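Long-range contact in putative endonuclease/exonuclease/phosphatase family protein (Bacteroides vulgatus ATCC 8482, PDB 3G6S), which probably acts as a nuclease of the endonuclease/exonuclease/phosphatase family, hydrolysing phosphodiester bonds in nucleic acid: residues Gly109-Ala121 with Met133-Ala146. Sequence-based numbering, arbitrary orientation.
Sequences GWDAVCVRIATWA and MAVNTHFDHVGEEA
Arg116 lays NH1 over the centre of the His138 ring, 3.4 Å above its plane, just where the hairpin of strands 117-125 and 131-138 comes apart. This antiparallel hairpin belongs to one of the two sheets of the DNase I-like fold. Bent at chi2 (-66°), the arginine follows the other chain: CD passes His138 O, Phe139 O lies over one guanidinium face, and the planes of guanidinium and imidazole stand 69° apart. Asp140 OD2, 4.3 Å from Arg116 NH2, lies well out of the guanidinium plane, so any attraction is probably electrostatic, with no N-H aimed at it. Cutting Arg116 back to an alanine is likely to bare the face of the His138 ring that NH1 covers and to take the nearby positive charge from Asp140. Water 2 bridges Ile117 N and His138 O at the fork. Within the hairpin, Thr119 and Asn136 form a hydrogen-bonded pair, while the Asn136 side chain is held elsewhere, OD1 by Thr170 OG1 and ND2 by Met44 O and Ala79 O. Further along, the selenomethionine methyl of Met133 packs on the Trp120 ring, Met133 CE 3.3 Å from Trp120 CE3. In the loop that leads to helix 144-161, Asp140 makes an Asx turn: Val142 N reaches Asp140 OD2 at 3.1 Å, from above the carboxylate plane.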
# COMPACT_ATOMS: atom_id res chain seq x y z
N GLY A 109 0.04 -16.17 -11.22
CA GLY A 109 -0.04 -15.66 -12.58
C GLY A 109 1.27 -15.36 -13.27
O GLY A 109 2.17 -14.76 -12.69
N TRP A 110 1.38 -15.78 -14.53
CA TRP A 110 2.57 -15.53 -15.32
C TRP A 110 3.88 -15.90 -14.62
O TRP A 110 3.97 -16.93 -13.95
CB TRP A 110 2.59 -14.04 -15.70
CG TRP A 110 1.29 -13.58 -16.29
CD1 TRP A 110 0.83 -13.82 -17.55
CD2 TRP A 110 0.27 -12.81 -15.63
NE1 TRP A 110 -0.41 -13.26 -17.72
CE2 TRP A 110 -0.78 -12.63 -16.56
CE3 TRP A 110 0.14 -12.26 -14.35
CZ2 TRP A 110 -1.95 -11.93 -16.24
CZ3 TRP A 110 -1.02 -11.56 -14.03
CH2 TRP A 110 -2.05 -11.40 -14.98
N ASP A 111 4.90 -15.06 -14.79
CA ASP A 111 6.22 -15.25 -14.20
C ASP A 111 6.20 -15.40 -12.69
O ASP A 111 7.20 -15.81 -12.09
CB ASP A 111 7.12 -14.06 -14.55
CG ASP A 111 7.38 -13.93 -16.02
OD1 ASP A 111 6.46 -14.22 -16.81
OD2 ASP A 111 8.50 -13.53 -16.39
N ALA A 112 5.08 -15.05 -12.08
CA ALA A 112 4.92 -15.10 -10.62
C ALA A 112 5.64 -16.25 -9.92
O ALA A 112 5.78 -17.35 -10.47
CB ALA A 112 3.44 -15.12 -10.26
N VAL A 113 6.10 -15.98 -8.70
CA VAL A 113 6.79 -16.97 -7.89
C VAL A 113 5.97 -17.22 -6.62
O VAL A 113 6.08 -18.27 -5.99
CB VAL A 113 8.21 -16.49 -7.50
CG1 VAL A 113 8.77 -17.36 -6.40
CG2 VAL A 113 9.12 -16.55 -8.72
N CYS A 114 5.14 -16.24 -6.28
CA CYS A 114 4.27 -16.30 -5.10
C CYS A 114 2.92 -15.69 -5.48
O CYS A 114 2.86 -14.73 -6.24
CB CYS A 114 4.84 -15.48 -3.94
SG CYS A 114 6.46 -16.02 -3.33
N VAL A 115 1.84 -16.25 -4.94
CA VAL A 115 0.51 -15.72 -5.23
C VAL A 115 0.45 -14.25 -4.78
O VAL A 115 0.95 -13.89 -3.71
CB VAL A 115 -0.59 -16.55 -4.51
CG1 VAL A 115 -0.32 -16.60 -3.01
CG2 VAL A 115 -1.96 -15.94 -4.78
N ARG A 116 -0.15 -13.40 -5.61
CA ARG A 116 -0.24 -11.98 -5.28
C ARG A 116 -1.68 -11.46 -5.37
O ARG A 116 -2.51 -12.02 -6.09
CB ARG A 116 0.67 -11.18 -6.22
CG ARG A 116 2.14 -11.55 -6.11
CD ARG A 116 2.72 -11.19 -4.75
NE ARG A 116 3.99 -11.86 -4.50
CZ ARG A 116 4.80 -11.61 -3.47
NH1 ARG A 116 4.47 -10.70 -2.57
NH2 ARG A 116 5.94 -12.29 -3.34
N ILE A 117 -1.98 -10.39 -4.63
CA ILE A 117 -3.32 -9.82 -4.64
C ILE A 117 -3.34 -8.30 -4.54
O ILE A 117 -2.33 -7.65 -4.26
CB ILE A 117 -4.18 -10.33 -3.46
CG1 ILE A 117 -3.49 -9.97 -2.14
CG2 ILE A 117 -4.43 -11.82 -3.60
CD1 ILE A 117 -4.28 -10.35 -0.91
N ALA A 118 -4.53 -7.75 -4.77
CA ALA A 118 -4.76 -6.32 -4.67
C ALA A 118 -6.10 -6.19 -3.95
O ALA A 118 -7.06 -6.87 -4.30
CB ALA A 118 -4.84 -5.69 -6.06
N THR A 119 -6.16 -5.34 -2.93
CA THR A 119 -7.42 -5.13 -2.21
C THR A 119 -7.82 -3.68 -2.51
O THR A 119 -6.98 -2.79 -2.47
CB THR A 119 -7.25 -5.34 -0.69
OG1 THR A 119 -7.12 -6.75 -0.42
CG2 THR A 119 -8.47 -4.81 0.07
N TRP A 120 -9.09 -3.48 -2.85
CA TRP A 120 -9.60 -2.14 -3.17
C TRP A 120 -10.85 -1.80 -2.41
O TRP A 120 -11.51 -2.66 -1.84
CB TRP A 120 -9.90 -2.02 -4.67
CG TRP A 120 -10.99 -2.94 -5.15
CD1 TRP A 120 -10.83 -4.18 -5.67
CD2 TRP A 120 -12.41 -2.69 -5.12
NE1 TRP A 120 -12.06 -4.73 -5.96
CE2 TRP A 120 -13.04 -3.83 -5.64
CE3 TRP A 120 -13.20 -1.60 -4.71
CZ2 TRP A 120 -14.43 -3.94 -5.76
CZ3 TRP A 120 -14.59 -1.71 -4.83
CH2 TRP A 120 -15.19 -2.87 -5.35
N ALA A 121 -11.19 -0.51 -2.42
CA ALA A 121 -12.38 -0.04 -1.73
C ALA A 121 -12.83 1.30 -2.28
O ALA A 121 -12.02 2.21 -2.48
CB ALA A 121 -12.11 0.07 -0.25
N MSE A 133 -11.42 6.15 -4.82
CA MSE A 133 -11.07 4.76 -4.66
C MSE A 133 -9.66 4.56 -4.18
O MSE A 133 -8.75 5.33 -4.49
CB MSE A 133 -11.28 4.03 -5.97
CG MSE A 133 -10.95 2.56 -5.90
SE MSE A 133 -11.08 1.78 -7.64
CE MSE A 133 -11.61 0.01 -7.10
N ALA A 134 -9.48 3.51 -3.40
CA ALA A 134 -8.18 3.16 -2.87
C ALA A 134 -7.88 1.73 -3.29
O ALA A 134 -8.74 0.85 -3.18
CB ALA A 134 -8.18 3.27 -1.36
N VAL A 135 -6.67 1.52 -3.78
CA VAL A 135 -6.24 0.20 -4.19
C VAL A 135 -4.87 -0.03 -3.57
O VAL A 135 -3.97 0.81 -3.72
CB VAL A 135 -6.14 0.07 -5.74
CG1 VAL A 135 -5.69 -1.34 -6.12
CG2 VAL A 135 -7.50 0.34 -6.36
N ASN A 136 -4.72 -1.14 -2.86
CA ASN A 136 -3.49 -1.50 -2.19
C ASN A 136 -3.04 -2.85 -2.69
O ASN A 136 -3.83 -3.79 -2.72
CB ASN A 136 -3.72 -1.58 -0.68
CG ASN A 136 -2.44 -1.80 0.07
OD1 ASN A 136 -1.46 -1.06 -0.13
ND2 ASN A 136 -2.42 -2.80 0.95
N THR A 137 -1.78 -2.97 -3.07
CA THR A 137 -1.32 -4.24 -3.60
C THR A 137 0.13 -4.58 -3.22
O THR A 137 0.82 -3.77 -2.62
CB THR A 137 -1.49 -4.22 -5.13
OG1 THR A 137 -1.09 -5.48 -5.68
CG2 THR A 137 -0.67 -3.11 -5.75
N HIS A 138 0.56 -5.79 -3.58
CA HIS A 138 1.93 -6.28 -3.32
C HIS A 138 2.37 -7.10 -4.54
O HIS A 138 1.86 -8.19 -4.77
CB HIS A 138 1.98 -7.19 -2.09
CG HIS A 138 3.36 -7.44 -1.58
ND1 HIS A 138 4.49 -7.05 -2.27
CD2 HIS A 138 3.80 -8.02 -0.44
CE1 HIS A 138 5.56 -7.36 -1.56
NE2 HIS A 138 5.18 -7.95 -0.45
N PHE A 139 3.31 -6.56 -5.32
CA PHE A 139 3.81 -7.22 -6.54
C PHE A 139 4.84 -8.33 -6.32
O PHE A 139 5.44 -8.44 -5.25
CB PHE A 139 4.40 -6.17 -7.48
CG PHE A 139 3.38 -5.47 -8.35
CD1 PHE A 139 2.08 -5.28 -7.90
CD2 PHE A 139 3.73 -4.99 -9.60
CE1 PHE A 139 1.15 -4.60 -8.70
CE2 PHE A 139 2.81 -4.32 -10.40
CZ PHE A 139 1.52 -4.13 -9.94
N ASP A 140 5.05 -9.15 -7.36
CA ASP A 140 6.02 -10.24 -7.33
C ASP A 140 7.42 -9.68 -7.60
O ASP A 140 7.60 -8.85 -8.49
CB ASP A 140 5.67 -11.28 -8.41
CG ASP A 140 6.61 -12.49 -8.39
OD1 ASP A 140 6.57 -13.29 -9.34
OD2 ASP A 140 7.39 -12.64 -7.42
N HIS A 141 8.41 -10.14 -6.84
CA HIS A 141 9.78 -9.67 -7.01
C HIS A 141 10.51 -10.39 -8.15
O HIS A 141 11.44 -9.84 -8.74
CB HIS A 141 10.56 -9.85 -5.72
CG HIS A 141 10.52 -11.24 -5.19
ND1 HIS A 141 11.65 -12.01 -5.03
CD2 HIS A 141 9.48 -12.01 -4.78
CE1 HIS A 141 11.31 -13.20 -4.56
NE2 HIS A 141 9.99 -13.22 -4.40
N VAL A 142 10.07 -11.60 -8.46
CA VAL A 142 10.71 -12.37 -9.54
C VAL A 142 9.99 -12.27 -10.89
O VAL A 142 10.64 -12.07 -11.92
CB VAL A 142 10.83 -13.86 -9.15
CG1 VAL A 142 11.43 -14.64 -10.31
CG2 VAL A 142 11.69 -14.01 -7.90
N GLY A 143 8.67 -12.39 -10.88
CA GLY A 143 7.90 -12.34 -12.12
C GLY A 143 7.86 -11.02 -12.87
O GLY A 143 7.17 -10.08 -12.47
N GLU A 144 8.59 -10.95 -13.98
CA GLU A 144 8.60 -9.72 -14.77
C GLU A 144 7.29 -9.50 -15.50
O GLU A 144 6.65 -8.46 -15.34
CB GLU A 144 9.72 -9.75 -15.80
CG GLU A 144 11.08 -9.45 -15.24
CD GLU A 144 11.97 -8.77 -16.25
OE1 GLU A 144 11.62 -7.66 -16.72
OE2 GLU A 144 13.04 -9.35 -16.59
N GLU A 145 6.91 -10.48 -16.29
CA GLU A 145 5.67 -10.36 -17.04
C GLU A 145 4.52 -10.17 -16.07
O GLU A 145 3.64 -9.34 -16.30
CB GLU A 145 5.45 -11.60 -17.90
CG GLU A 145 4.32 -11.48 -18.89
CD GLU A 145 4.35 -10.15 -19.64
OE1 GLU A 145 5.46 -9.71 -20.04
OE2 GLU A 145 3.28 -9.55 -19.84
N ALA A 146 4.54 -10.92 -14.96
CA ALA A 146 3.47 -10.81 -13.97
C ALA A 146 3.33 -9.37 -13.50
O ALA A 146 2.21 -8.87 -13.34
CB ALA A 146 3.76 -11.72 -12.78
O HOH W 1 11.01 -13.41 -14.81
O HOH W 2 0.25 -9.52 -2.83